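Local coordinates for protein phosphatidylserine synthase (PDB 3HSI) that belongs to the phospholipase D superfamily of enzymes, whose members typically set two similar alpha/beta halves around a shared active site, at residues Phe21-Gln25 and Ile178-Leu183; Tyr172-Gln176 and Glu411-Ile415; Ser186-Phe190 and Gly230-Leu234; Leu274-Tyr280 and Tyr363-Trp369. Residue numbers count along the deposited sequence, not the author numbering.

Interaction 1 of 4, residues Phe21-Gln25 and Ile178-Leu183; sequences FLALQ and ITHAEL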
loop_
_atom_site.group_PDB
_atom_site.type_symbol
_atom_site.label_atom_id
_atom_site.label_comp_id
_atom_site.label_asym_id
_atom_site.label_seq_id
_atom_site.Cartn_x
_atom_site.Cartn_y
_atom_site.Cartn_z
ATOM N N PHE C 21 -14.869 1.009 -29.723
ATOM C CA PHE C 21 -15.584 2.249 -29.536
ATOM C C PHE C 21 -16.986 2.063 -30.036
ATOM O O PHE C 21 -17.194 1.414 -31.038
ATOM C CB PHE C 21 -14.956 3.374 -30.356
ATOM C CG PHE C 21 -13.852 4.079 -29.653
ATOM C CD1 PHE C 21 -14.139 5.061 -28.694
ATOM C CD2 PHE C 21 -12.515 3.774 -29.957
ATOM C CE1 PHE C 21 -13.096 5.710 -28.000
ATOM C CE2 PHE C 21 -11.459 4.433 -29.296
ATOM C CZ PHE C 21 -11.751 5.405 -28.308
ATOM N N LEU C 22 -17.927 2.657 -29.324
ATOM C CA LEU C 22 -19.329 2.600 -29.673
ATOM C C LEU C 22 -19.768 3.979 -30.174
ATOM O O LEU C 22 -19.503 5.012 -29.536
ATOM C CB LEU C 22 -20.093 2.186 -28.415
ATOM C CG LEU C 22 -21.588 2.421 -28.249
ATOM C CD1 LEU C 22 -22.435 1.620 -29.252
ATOM C CD2 LEU C 22 -21.953 2.044 -26.795
ATOM N N ALA C 23 -20.442 3.987 -31.311
ATOM C CA ALA C 23 -20.859 5.217 -31.982
ATOM C C ALA C 23 -21.856 6.011 -31.156
ATOM O O ALA C 23 -22.758 5.452 -30.540
ATOM C CB ALA C 23 -21.416 4.906 -33.369
ATOM N N LEU C 24 -21.687 7.320 -31.130
ATOM C CA LEU C 24 -22.464 8.172 -30.245
ATOM C C LEU C 24 -22.902 9.418 -31.001
ATOM O O LEU C 24 -22.049 10.155 -31.479
ATOM C CB LEU C 24 -21.528 8.603 -29.128
ATOM C CG LEU C 24 -21.819 8.588 -27.646
ATOM C CD1 LEU C 24 -20.590 9.207 -27.019
ATOM C CD2 LEU C 24 -23.020 9.423 -27.332
ATOM N N GLN C 25 -24.197 9.688 -31.138
ATOM C CA GLN C 25 -24.577 10.960 -31.762
ATOM C C GLN C 25 -24.310 12.130 -30.828
ATOM O O GLN C 25 -24.341 11.974 -29.599
ATOM C CB GLN C 25 -25.999 10.914 -32.288
ATOM C CG GLN C 25 -26.216 9.653 -33.091
ATOM C CD GLN C 25 -27.044 9.891 -34.288
ATOM O OE1 GLN C 25 -28.157 10.416 -34.181
ATOM N NE2 GLN C 25 -26.524 9.521 -35.466
ATOM N N ILE C 178 -25.538 11.113 -20.974
ATOM C CA ILE C 178 -25.508 10.380 -22.227
ATOM C C ILE C 178 -26.687 9.422 -22.327
ATOM O O ILE C 178 -26.819 8.464 -21.554
ATOM C CB ILE C 178 -24.180 9.596 -22.439
ATOM C CG1 ILE C 178 -22.985 10.530 -22.377
ATOM C CG2 ILE C 178 -24.184 8.903 -23.793
ATOM C CD1 ILE C 178 -21.742 9.875 -21.751
ATOM N N THR C 179 -27.544 9.721 -23.280
ATOM C CA THR C 179 -28.685 8.903 -23.613
ATOM C C THR C 179 -28.275 7.874 -24.682
ATOM O O THR C 179 -28.193 8.191 -25.863
ATOM C CB THR C 179 -29.814 9.786 -24.139
ATOM O OG1 THR C 179 -30.180 10.736 -23.112
ATOM C CG2 THR C 179 -31.018 8.937 -24.465
ATOM N N HIS C 180 -27.983 6.648 -24.250
ATOM C CA HIS C 180 -27.460 5.619 -25.141
ATOM C C HIS C 180 -27.693 4.239 -24.529
ATOM O O HIS C 180 -26.978 3.812 -23.597
ATOM C CB HIS C 180 -25.958 5.832 -25.380
ATOM C CG HIS C 180 -25.427 5.095 -26.566
ATOM N ND1 HIS C 180 -25.753 3.784 -26.837
ATOM C CD2 HIS C 180 -24.605 5.495 -27.567
ATOM C CE1 HIS C 180 -25.154 3.404 -27.954
ATOM N NE2 HIS C 180 -24.450 4.425 -28.416
ATOM N N ALA C 181 -28.676 3.532 -25.071
ATOM C CA ALA C 181 -29.095 2.233 -24.512
ATOM C C ALA C 181 -27.952 1.221 -24.355
ATOM O O ALA C 181 -27.872 0.503 -23.351
ATOM C CB ALA C 181 -30.220 1.643 -25.357
ATOM N N GLU C 182 -27.076 1.160 -25.347
ATOM C CA GLU C 182 -26.025 0.153 -25.362
ATOM C C GLU C 182 -24.936 0.518 -24.329
ATOM O O GLU C 182 -24.393 -0.368 -23.651
ATOM C CB GLU C 182 -25.430 0.031 -26.777
ATOM C CG GLU C 182 -25.417 -1.374 -27.360
ATOM C CD GLU C 182 -24.115 -1.713 -28.173
ATOM O OE1 GLU C 182 -24.175 -1.618 -29.423
ATOM O OE2 GLU C 182 -23.050 -2.080 -27.570
ATOM N N LEU C 183 -24.635 1.813 -24.185
ATOM C CA LEU C 183 -23.740 2.239 -23.105
ATOM C C LEU C 183 -24.384 1.942 -21.736
ATOM O O LEU C 183 -23.730 1.404 -20.828
ATOM C CB LEU C 183 -23.362 3.745 -23.198
ATOM C CG LEU C 183 -22.368 4.187 -22.080
ATOM C CD1 LEU C 183 -21.088 3.397 -22.156
ATOM C CD2 LEU C 183 -21.998 5.666 -22.077
#
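Leu-22, His-180 and Leu-24 make most of this contact, where the short strand 22-23 meets the turn between strand 171-179 and helix 181-195. Leu-22 points its side chain at the turn. Its CD2 methyl sits over one face of the His-180 imidazole, 4.0 Å from the ring centroid, in a CH-pi contact, and the same CD2 reaches the first turn of the helix at 4.2 Å from Leu-183 CB. Its other methyl, CD1, lies 3.7 Å from Glu-182 OE1, a carboxylate oxygen that is hydrogen-bonded to Ser-236.

His-180 does two jobs at once. At the ring edge its NE2 donates to the backbone oxygen of Ala-23, with NE2 to O at 2.9 Å. On the other nitrogen, ND1 accepts a weak bond from Glu-182 N at 3.3 Å, so this residue, in the N-cap position, caps the start of helix 181-195 through its side chain. Leu-24 brings CG to 4.2 Å from His-180 CD2 at the ring edge, and its CD2 packs on Ile-178 CG2 at 3.8 Å, next to Ile-29 and Val-246. Strand 22-23 pairs with strand 245-252, so the contact bridges the two sheets of the chain.

With NE2 donating and ND1 accepting, the bonding pattern is consistent with a neutral imidazole protonated on NE2, one ring joining a helix start to a strand edge.

Interaction 2 of 4, residues Tyr172-Gln176 and Glu411-Ile415; sequences YDRYQ and EQNQI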
loop_
_atom_site.group_PDB
_atom_site.type_symbol
_atom_site.label_atom_id
_atom_site.label_comp_id
_atom_site.label_asym_id
_atom_site.label_seq_id
_atom_site.Cartn_x
_atom_site.Cartn_y
_atom_site.Cartn_z
ATOM N N TYR C 172 -17.567 21.840 -6.788
ATOM C CA TYR C 172 -17.643 21.865 -8.260
ATOM C C TYR C 172 -17.154 20.557 -8.850
ATOM O O TYR C 172 -16.079 20.052 -8.483
ATOM C CB TYR C 172 -16.814 23.035 -8.793
ATOM C CG TYR C 172 -17.094 23.530 -10.211
ATOM C CD1 TYR C 172 -18.372 23.451 -10.786
ATOM C CD2 TYR C 172 -16.069 24.138 -10.958
ATOM C CE1 TYR C 172 -18.623 23.943 -12.080
ATOM C CE2 TYR C 172 -16.296 24.633 -12.239
ATOM C CZ TYR C 172 -17.578 24.537 -12.794
ATOM O OH TYR C 172 -17.794 25.040 -14.048
ATOM N N ASP C 173 -17.965 19.969 -9.724
ATOM C CA ASP C 173 -17.528 18.796 -10.455
ATOM C C ASP C 173 -17.940 18.967 -11.928
ATOM O O ASP C 173 -18.421 20.062 -12.346
ATOM C CB ASP C 173 -18.128 17.511 -9.808
ATOM C CG ASP C 173 -17.189 16.295 -9.894
ATOM O OD1 ASP C 173 -16.922 15.844 -11.015
ATOM O OD2 ASP C 173 -16.718 15.778 -8.856
ATOM N N ARG C 174 -17.750 17.905 -12.717
ATOM C CA ARG C 174 -18.243 17.873 -14.088
ATOM C C ARG C 174 -19.342 16.855 -14.219
ATOM O O ARG C 174 -19.365 15.894 -13.480
ATOM C CB ARG C 174 -17.128 17.505 -15.047
ATOM C CG ARG C 174 -16.166 18.612 -15.292
ATOM C CD ARG C 174 -15.021 18.096 -16.120
ATOM N NE ARG C 174 -15.391 17.882 -17.515
ATOM C CZ ARG C 174 -14.797 17.002 -18.319
ATOM N NH1 ARG C 174 -13.820 16.227 -17.867
ATOM N NH2 ARG C 174 -15.158 16.919 -19.587
ATOM N N TYR C 175 -20.273 17.073 -15.153
ATOM C CA TYR C 175 -21.454 16.214 -15.240
ATOM C C TYR C 175 -21.795 16.000 -16.694
ATOM O O TYR C 175 -21.987 16.969 -17.437
ATOM C CB TYR C 175 -22.668 16.864 -14.514
ATOM C CG TYR C 175 -22.253 17.696 -13.316
ATOM C CD1 TYR C 175 -22.139 17.130 -12.050
ATOM C CD2 TYR C 175 -21.908 19.033 -13.468
ATOM C CE1 TYR C 175 -21.754 17.891 -10.958
ATOM C CE2 TYR C 175 -21.497 19.803 -12.382
ATOM C CZ TYR C 175 -21.410 19.231 -11.140
ATOM O OH TYR C 175 -20.976 20.009 -10.091
ATOM N N GLN C 176 -21.871 14.737 -17.105
ATOM C CA GLN C 176 -22.248 14.428 -18.472
ATOM C C GLN C 176 -23.435 13.491 -18.515
ATOM O O GLN C 176 -23.449 12.441 -17.868
ATOM C CB GLN C 176 -21.092 13.837 -19.256
ATOM C CG GLN C 176 -19.986 14.810 -19.469
ATOM C CD GLN C 176 -19.070 14.876 -18.274
ATOM O OE1 GLN C 176 -18.957 13.907 -17.519
ATOM N NE2 GLN C 176 -18.417 16.017 -18.082
ATOM N N GLU C 411 -18.113 23.915 -22.102
ATOM C CA GLU C 411 -17.860 23.390 -20.763
ATOM C C GLU C 411 -16.515 23.917 -20.261
ATOM O O GLU C 411 -16.405 24.330 -19.104
ATOM C CB GLU C 411 -17.902 21.826 -20.700
ATOM C CG GLU C 411 -17.768 21.284 -19.245
ATOM C CD GLU C 411 -17.298 19.802 -19.119
ATOM O OE1 GLU C 411 -16.432 19.350 -19.887
ATOM O OE2 GLU C 411 -17.794 19.077 -18.231
ATOM N N GLN C 412 -15.503 23.949 -21.120
ATOM C CA GLN C 412 -14.174 24.376 -20.629
ATOM C C GLN C 412 -14.170 25.880 -20.255
ATOM O O GLN C 412 -13.501 26.272 -19.312
ATOM C CB GLN C 412 -13.089 24.088 -21.662
ATOM C CG GLN C 412 -12.537 22.653 -21.659
ATOM C CD GLN C 412 -11.578 22.416 -22.850
ATOM O OE1 GLN C 412 -11.471 23.249 -23.721
ATOM N NE2 GLN C 412 -10.923 21.276 -22.892
ATOM N N ASN C 413 -14.914 26.703 -21.009
ATOM C CA ASN C 413 -15.019 28.129 -20.711
ATOM C C ASN C 413 -15.805 28.407 -19.438
ATOM O O ASN C 413 -15.495 29.352 -18.730
ATOM C CB ASN C 413 -15.616 28.920 -21.886
ATOM C CG ASN C 413 -14.589 29.181 -22.989
ATOM O OD1 ASN C 413 -13.379 29.192 -22.725
ATOM N ND2 ASN C 413 -15.056 29.349 -24.223
ATOM N N GLN C 414 -16.838 27.599 -19.171
ATOM C CA GLN C 414 -17.533 27.665 -17.894
ATOM C C GLN C 414 -16.558 27.331 -16.765
ATOM O O GLN C 414 -16.475 28.054 -15.760
ATOM C CB GLN C 414 -18.731 26.733 -17.847
ATOM C CG GLN C 414 -19.569 26.922 -16.584
ATOM C CD GLN C 414 -19.925 28.404 -16.323
ATOM O OE1 GLN C 414 -20.668 29.024 -17.075
ATOM N NE2 GLN C 414 -19.381 28.961 -15.251
ATOM N N ILE C 415 -15.822 26.246 -16.944
ATOM C CA ILE C 415 -14.833 25.836 -15.956
ATOM C C ILE C 415 -13.843 26.957 -15.628
ATOM O O ILE C 415 -13.600 27.232 -14.447
ATOM C CB ILE C 415 -14.109 24.543 -16.362
ATOM C CG1 ILE C 415 -15.053 23.361 -16.207
ATOM C CG2 ILE C 415 -12.874 24.287 -15.462
ATOM C CD1 ILE C 415 -14.633 22.136 -17.004
HETATM O O HOH W 1 -18.064 28.000 -13.357
HETATM O O HOH W 2 -19.944 19.705 -16.545
#
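Arg-174 and Glu-411 form a bidentate salt bridge: Arg-174 NE gives to Glu-411 OE2 at 2.8 Å and Arg-174 NH2 to Glu-411 OE1 at 2.8 Å. The remaining guanidinium nitrogen, NH1, has a weak bond to Lys-366 O. OE2 is the busier carboxylate oxygen. It also takes a weak bond from Gln-176 NE2 at 3.1 Å and a hydrogen bond from water 2 at 2.8 Å, and that water accepts from Tyr-175 N at 3.0 Å. Water 1 ties Tyr-172 OH (3.1 Å) to Gln-414, donating to its backbone O at 2.9 Å and accepting from its NE2 at 2.5 Å.

Within 172-176, Asp-173 OD1 accepts from Arg-174 N at 2.8 Å, while Asp-173 N donates to Tyr-175 OH at 3.0 Å. Asp-173 OD2 is hydrogen-bonded to His-364 ND1. Apolar atoms fill in beside the charges: Ile-415 CD1 lies 4.2 Å from Arg-174 CD, and Ile-415 CG1 is 4.3 Å from Tyr-172 CE2.

This buried contact joins strand 171-179 to the last turn of helix 405-415, with Trp-369 of strand 367-370 against both charged residues, Phe-31 of strand 29-31 beside them, and Leu-377 of strand 374-378 touching Arg-174 and Gln-176.

Interaction 3 of 4, residues Ser186-Phe190 and Gly230-Leu234; sequences SMVNF and GEYSL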
loop_
_atom_site.group_PDB
_atom_site.type_symbol
_atom_site.label_atom_id
_atom_site.label_comp_id
_atom_site.label_asym_id
_atom_site.label_seq_id
_atom_site.Cartn_x
_atom_site.Cartn_y
_atom_site.Cartn_z
ATOM N N SER C 186 -24.211 -1.672 -20.983
ATOM C CA SER C 186 -22.834 -2.097 -20.698
ATOM C C SER C 186 -22.437 -1.784 -19.264
ATOM O O SER C 186 -21.733 -2.563 -18.624
ATOM C CB SER C 186 -21.863 -1.391 -21.646
ATOM O OG SER C 186 -20.528 -1.719 -21.312
HETATM N N MSE C 187 -22.885 -0.631 -18.770
HETATM C CA MSE C 187 -22.540 -0.206 -17.432
HETATM C C MSE C 187 -23.249 -1.040 -16.324
HETATM O O MSE C 187 -22.612 -1.520 -15.356
HETATM C CB MSE C 187 -22.748 1.305 -17.320
HETATM C CG MSE C 187 -21.743 2.030 -18.227
HETATM SE SE MSE C 187 -21.664 3.927 -17.886
HETATM C CE MSE C 187 -20.210 3.861 -16.557
ATOM N N VAL C 188 -24.531 -1.276 -16.532
ATOM C CA VAL C 188 -25.313 -2.135 -15.666
ATOM C C VAL C 188 -24.788 -3.586 -15.679
ATOM O O VAL C 188 -24.782 -4.240 -14.653
ATOM C CB VAL C 188 -26.797 -2.122 -16.118
ATOM C CG1 VAL C 188 -27.605 -3.250 -15.433
ATOM C CG2 VAL C 188 -27.394 -0.720 -15.910
ATOM N N ASN C 189 -24.390 -4.086 -16.849
ATOM C CA ASN C 189 -23.796 -5.415 -16.933
ATOM C C ASN C 189 -22.506 -5.537 -16.099
ATOM O O ASN C 189 -22.305 -6.531 -15.394
ATOM C CB ASN C 189 -23.564 -5.828 -18.375
ATOM C CG ASN C 189 -24.846 -6.244 -19.069
ATOM O OD1 ASN C 189 -25.839 -6.566 -18.430
ATOM N ND2 ASN C 189 -24.815 -6.269 -20.387
ATOM N N PHE C 190 -21.672 -4.508 -16.154
ATOM C CA PHE C 190 -20.418 -4.476 -15.376
ATOM C C PHE C 190 -20.730 -4.558 -13.892
ATOM O O PHE C 190 -20.099 -5.312 -13.123
ATOM C CB PHE C 190 -19.604 -3.196 -15.692
ATOM C CG PHE C 190 -18.327 -3.089 -14.904
ATOM C CD1 PHE C 190 -17.218 -3.847 -15.245
ATOM C CD2 PHE C 190 -18.258 -2.289 -13.769
ATOM C CE1 PHE C 190 -16.038 -3.777 -14.480
ATOM C CE2 PHE C 190 -17.068 -2.219 -12.994
ATOM C CZ PHE C 190 -15.975 -2.955 -13.354
ATOM N N GLY C 230 -12.242 -7.557 -14.092
ATOM C CA GLY C 230 -13.273 -6.581 -14.389
ATOM C C GLY C 230 -12.999 -5.848 -15.687
ATOM O O GLY C 230 -11.895 -5.328 -15.895
ATOM N N GLU C 231 -14.004 -5.815 -16.560
ATOM C CA GLU C 231 -13.939 -5.064 -17.805
ATOM C C GLU C 231 -15.352 -4.824 -18.296
ATOM O O GLU C 231 -16.258 -5.554 -17.929
ATOM C CB GLU C 231 -13.118 -5.812 -18.873
ATOM C CG GLU C 231 -13.686 -7.184 -19.234
ATOM C CD GLU C 231 -12.851 -7.909 -20.305
ATOM O OE1 GLU C 231 -11.886 -7.312 -20.855
ATOM O OE2 GLU C 231 -13.174 -9.090 -20.613
ATOM N N TYR C 232 -15.557 -3.771 -19.070
ATOM C CA TYR C 232 -16.873 -3.505 -19.662
ATOM C C TYR C 232 -16.918 -4.239 -21.001
ATOM O O TYR C 232 -15.871 -4.470 -21.585
ATOM C CB TYR C 232 -17.073 -2.016 -19.890
ATOM C CG TYR C 232 -17.227 -1.194 -18.625
ATOM C CD1 TYR C 232 -18.484 -0.967 -18.086
ATOM C CD2 TYR C 232 -16.123 -0.653 -17.971
ATOM C CE1 TYR C 232 -18.654 -0.226 -16.946
ATOM C CE2 TYR C 232 -16.285 0.108 -16.804
ATOM C CZ TYR C 232 -17.568 0.314 -16.318
ATOM O OH TYR C 232 -17.815 1.025 -15.177
ATOM N N SER C 233 -18.102 -4.640 -21.458
ATOM C CA SER C 233 -18.251 -5.265 -22.785
ATOM C C SER C 233 -19.137 -4.407 -23.684
ATOM O O SER C 233 -20.084 -3.792 -23.235
ATOM C CB SER C 233 -18.893 -6.657 -22.687
ATOM O OG SER C 233 -18.009 -7.578 -22.116
ATOM N N LEU C 234 -18.801 -4.390 -24.963
ATOM C CA LEU C 234 -19.581 -3.667 -25.939
ATOM C C LEU C 234 -20.097 -4.654 -26.972
ATOM O O LEU C 234 -19.421 -5.638 -27.287
ATOM C CB LEU C 234 -18.720 -2.584 -26.589
ATOM C CG LEU C 234 -18.285 -1.449 -25.660
ATOM C CD1 LEU C 234 -17.348 -0.497 -26.388
ATOM C CD2 LEU C 234 -19.505 -0.704 -25.082
HETATM O O HOH W 3 -20.135 -4.422 -19.622
HETATM O O HOH W 4 -20.357 0.854 -14.435
#
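Here an alpha helix of the alpha/beta fold packs against an extended piece of loop, the one that leaves helix 216-229 at Gly-230 and leads on to strand 245-252. The helix, 181-195, offers Ser-186 and Phe-190, one turn apart, with Met-187 beside them. Ser-186 comes first: its hydroxyl OG donates to the backbone oxygen of Ser-233, with OG to O at 2.9 Å. Its own carbonyl is doubly used, accepting the helical bond from Phe-190 N at 3.1 Å and a hydrogen bond from water 3 at 2.6 Å; the water accepts from Ser-233 N at 2.7 Å. Helix and loop backbones, with no direct bond between them, are thus joined through one side chain and one water.

Selenomethionine Met-187 follows, with CG 4.0 Å from Tyr-232 CE1. Its side chain continues inward to Val-147, Asn-393 and Leu-395, and Asn-393 also bonds to Tyr-232 OH. Water 4, 2.7 Å from that OH, makes a weak bond to Met-187 O.

Phe-190 completes the surface. Its ring and that of Tyr-232 stack face to face, centroids 4.2 Å apart and planes at 24°, while Phe-250 meets the Phe-190 ring from strand 245-252. The edge of the Phe-190 ring runs close along the loop backbone: CE1 is 3.9 Å from Gly-230 C, and CD1 comes within 3.3 Å of Glu-231 O.

Interaction 4 of 4, residues Leu274-Tyr280 and Tyr363-Trp369; sequences LVICTPY and YHLKGVW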
loop_
_atom_site.group_PDB
_atom_site.type_symbol
_atom_site.label_atom_id
_atom_site.label_comp_id
_atom_site.label_asym_id
_atom_site.label_seq_id
_atom_site.Cartn_x
_atom_site.Cartn_y
_atom_site.Cartn_z
ATOM N N LEU C 274 -2.503 19.508 -24.247
ATOM C CA LEU C 274 -3.073 18.657 -23.217
ATOM C C LEU C 274 -3.721 19.559 -22.217
ATOM O O LEU C 274 -3.100 20.502 -21.757
ATOM C CB LEU C 274 -1.961 17.878 -22.511
ATOM C CG LEU C 274 -2.341 17.032 -21.300
ATOM C CD1 LEU C 274 -3.361 15.982 -21.727
ATOM C CD2 LEU C 274 -1.044 16.354 -20.694
ATOM N N VAL C 275 -4.964 19.271 -21.881
ATOM C CA VAL C 275 -5.615 19.970 -20.778
ATOM C C VAL C 275 -5.907 18.962 -19.689
ATOM O O VAL C 275 -6.363 17.875 -19.969
ATOM C CB VAL C 275 -6.953 20.653 -21.230
ATOM C CG1 VAL C 275 -7.596 21.425 -20.069
ATOM C CG2 VAL C 275 -6.681 21.609 -22.423
ATOM N N ILE C 276 -5.682 19.335 -18.443
ATOM C CA ILE C 276 -5.910 18.437 -17.321
ATOM C C ILE C 276 -6.645 19.198 -16.238
ATOM O O ILE C 276 -6.319 20.360 -15.949
ATOM C CB ILE C 276 -4.560 17.994 -16.714
ATOM C CG1 ILE C 276 -3.705 17.243 -17.737
ATOM C CG2 ILE C 276 -4.780 17.156 -15.445
ATOM C CD1 ILE C 276 -2.203 17.099 -17.270
ATOM N N CYS C 277 -7.673 18.570 -15.679
ATOM C CA CYS C 277 -8.304 19.034 -14.441
ATOM C C CYS C 277 -7.998 18.013 -13.377
ATOM O O CYS C 277 -8.132 16.811 -13.610
ATOM C CB CYS C 277 -9.810 19.133 -14.613
ATOM S SG CYS C 277 -10.311 20.710 -15.324
ATOM N N THR C 278 -7.585 18.479 -12.211
ATOM C CA THR C 278 -7.393 17.599 -11.080
ATOM C C THR C 278 -7.747 18.437 -9.851
ATOM O O THR C 278 -7.466 19.662 -9.831
ATOM C CB THR C 278 -5.897 17.046 -11.032
ATOM O OG1 THR C 278 -5.741 16.161 -9.925
ATOM C CG2 THR C 278 -4.895 18.141 -10.863
ATOM N N PRO C 279 -8.359 17.806 -8.818
ATOM C CA PRO C 279 -8.671 18.537 -7.578
ATOM C C PRO C 279 -7.431 19.062 -6.853
ATOM O O PRO C 279 -7.357 20.264 -6.548
ATOM C CB PRO C 279 -9.368 17.490 -6.718
ATOM C CG PRO C 279 -9.728 16.383 -7.680
ATOM C CD PRO C 279 -8.717 16.383 -8.725
ATOM N N TYR C 280 -6.470 18.175 -6.612
ATOM C CA TYR C 280 -5.207 18.498 -5.907
ATOM C C TYR C 280 -4.079 18.336 -6.899
ATOM O O TYR C 280 -4.097 17.405 -7.686
ATOM C CB TYR C 280 -4.952 17.528 -4.714
ATOM C CG TYR C 280 -6.237 17.032 -4.069
ATOM C CD1 TYR C 280 -6.989 17.873 -3.251
ATOM C CD2 TYR C 280 -6.740 15.757 -4.342
ATOM C CE1 TYR C 280 -8.202 17.461 -2.687
ATOM C CE2 TYR C 280 -7.958 15.321 -3.784
ATOM C CZ TYR C 280 -8.680 16.186 -2.943
ATOM O OH TYR C 280 -9.884 15.793 -2.372
ATOM N N TYR C 363 -13.384 22.807 -4.955
ATOM C CA TYR C 363 -13.112 22.361 -6.295
ATOM C C TYR C 363 -12.816 20.879 -6.341
ATOM O O TYR C 363 -11.891 20.428 -5.731
ATOM C CB TYR C 363 -11.933 23.158 -6.838
ATOM C CG TYR C 363 -11.465 22.817 -8.226
ATOM C CD1 TYR C 363 -11.997 23.474 -9.319
ATOM C CD2 TYR C 363 -10.424 21.889 -8.442
ATOM C CE1 TYR C 363 -11.545 23.235 -10.584
ATOM C CE2 TYR C 363 -9.961 21.618 -9.731
ATOM C CZ TYR C 363 -10.529 22.312 -10.804
ATOM O OH TYR C 363 -10.138 22.094 -12.110
ATOM N N HIS C 364 -13.588 20.137 -7.122
ATOM C CA HIS C 364 -13.344 18.718 -7.263
ATOM C C HIS C 364 -13.425 18.233 -8.729
ATOM O O HIS C 364 -13.969 17.167 -8.977
ATOM C CB HIS C 364 -14.387 17.984 -6.434
ATOM C CG HIS C 364 -14.069 16.544 -6.189
ATOM N ND1 HIS C 364 -14.863 15.511 -6.673
ATOM C CD2 HIS C 364 -13.049 15.963 -5.509
ATOM C CE1 HIS C 364 -14.342 14.356 -6.292
ATOM N NE2 HIS C 364 -13.239 14.603 -5.595
ATOM N N LEU C 365 -12.910 19.001 -9.689
ATOM C CA LEU C 365 -12.981 18.586 -11.099
ATOM C C LEU C 365 -11.807 17.701 -11.483
ATOM O O LEU C 365 -10.656 17.922 -11.059
ATOM C CB LEU C 365 -12.982 19.788 -12.055
ATOM C CG LEU C 365 -13.996 20.904 -11.946
ATOM C CD1 LEU C 365 -13.534 22.014 -12.880
ATOM C CD2 LEU C 365 -15.314 20.458 -12.369
ATOM N N LYS C 366 -12.128 16.701 -12.289
ATOM C CA LYS C 366 -11.149 15.777 -12.895
ATOM C C LYS C 366 -11.487 15.745 -14.390
ATOM O O LYS C 366 -12.663 15.811 -14.765
ATOM C CB LYS C 366 -11.321 14.353 -12.344
ATOM C CG LYS C 366 -11.470 14.199 -10.821
ATOM C CD LYS C 366 -12.921 14.076 -10.434
ATOM C CE LYS C 366 -13.071 13.885 -8.937
ATOM N NZ LYS C 366 -12.487 12.588 -8.347
ATOM N N GLY C 367 -10.464 15.662 -15.229
ATOM C CA GLY C 367 -10.635 15.529 -16.671
ATOM C C GLY C 367 -9.314 15.555 -17.413
ATOM O O GLY C 367 -8.279 16.026 -16.897
ATOM N N VAL C 368 -9.321 14.980 -18.603
ATOM C CA VAL C 368 -8.149 15.003 -19.502
ATOM C C VAL C 368 -8.702 15.258 -20.878
ATOM O O VAL C 368 -9.669 14.638 -21.278
ATOM C CB VAL C 368 -7.339 13.679 -19.509
ATOM C CG1 VAL C 368 -6.242 13.749 -20.567
ATOM C CG2 VAL C 368 -6.709 13.363 -18.109
ATOM N N TRP C 369 -8.120 16.226 -21.571
ATOM C CA TRP C 369 -8.452 16.482 -22.943
ATOM C C TRP C 369 -7.162 16.458 -23.772
ATOM O O TRP C 369 -6.194 17.140 -23.448
ATOM C CB TRP C 369 -9.079 17.863 -23.101
ATOM C CG TRP C 369 -10.393 18.140 -22.462
ATOM C CD1 TRP C 369 -11.614 18.233 -23.102
ATOM C CD2 TRP C 369 -10.641 18.485 -21.080
ATOM N NE1 TRP C 369 -12.607 18.597 -22.189
ATOM C CE2 TRP C 369 -12.034 18.770 -20.955
ATOM C CE3 TRP C 369 -9.832 18.587 -19.950
ATOM C CZ2 TRP C 369 -12.619 19.145 -19.737
ATOM C CZ3 TRP C 369 -10.414 18.971 -18.746
ATOM C CH2 TRP C 369 -11.789 19.241 -18.648
#
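Just past the last bridge, Cys-277 with Gly-367, a carbonyl meets a proline: Leu-365 O lies 3.2 Å from Pro-279 N, which has no hydrogen to give. Before that point the pairing is regular. Strands 274-277 and 367-369 run antiparallel, their axes 4.7 Å apart at closest and at 174°. Val-275 and Trp-369 exchange N-to-O bonds of 2.9 Å each way, and Cys-277 N gives to Gly-367 O at 2.9 Å while Gly-367 N returns one to Cys-277 O at 3.1 Å.

Val-275, Cys-277 and Trp-369 share one face of the sheet, where helix 405-415 packs on the indole. Val-275 CG1 touches Trp-369 CE3 at 3.6 Å, and Cys-277 SG approaches the edge of the ring, 3.8 Å from CZ3. Gly-367 suits this spot: a beta carbon there would collide with Trp-369 CH2. On the other face lie Ile-276 and Val-368.

Beyond the ladder, His-364, Leu-365 and Lys-366 spell the H-x-K signature of the phospholipase D superfamily. His-364 ND1 is hydrogen-bonded to Asp-173 OD2, and Lys-366 NZ to Asn-381 and to Gly-379 O. Pro-279 packs beside them, its CG 4.0 Å from His-364 CD2 and its CD 4.1 Å from Lys-366 CG. Backbone bonds and apolar packing thus hold the segments together next to His-364 and Lys-366, which, as in relatives, probably belong to the active site.

How the interactions relate
Starting at the N terminus, residues 21-25 wait some 150 residues for 178-183, and interaction 1 closes that loop. Before it closes, 172-176 has already opened interaction 2, which ends only at 411-415, so the two cross on strand 171-179. Interactions 3 and 4, closing spans of 39 and 82 residues, both fall within that of interaction 2, one after the other. Interaction 3 continues from interaction 1 along helix 181-195, and the two touch where Leu-22 and Glu-182 meet Leu-234. Interactions 2 and 4 lie with centres about 10 Å apart and meet at His-364, Leu-365 and Trp-369, joining strand 171-179 of one sheet to the strands of the other and to helix 405-415.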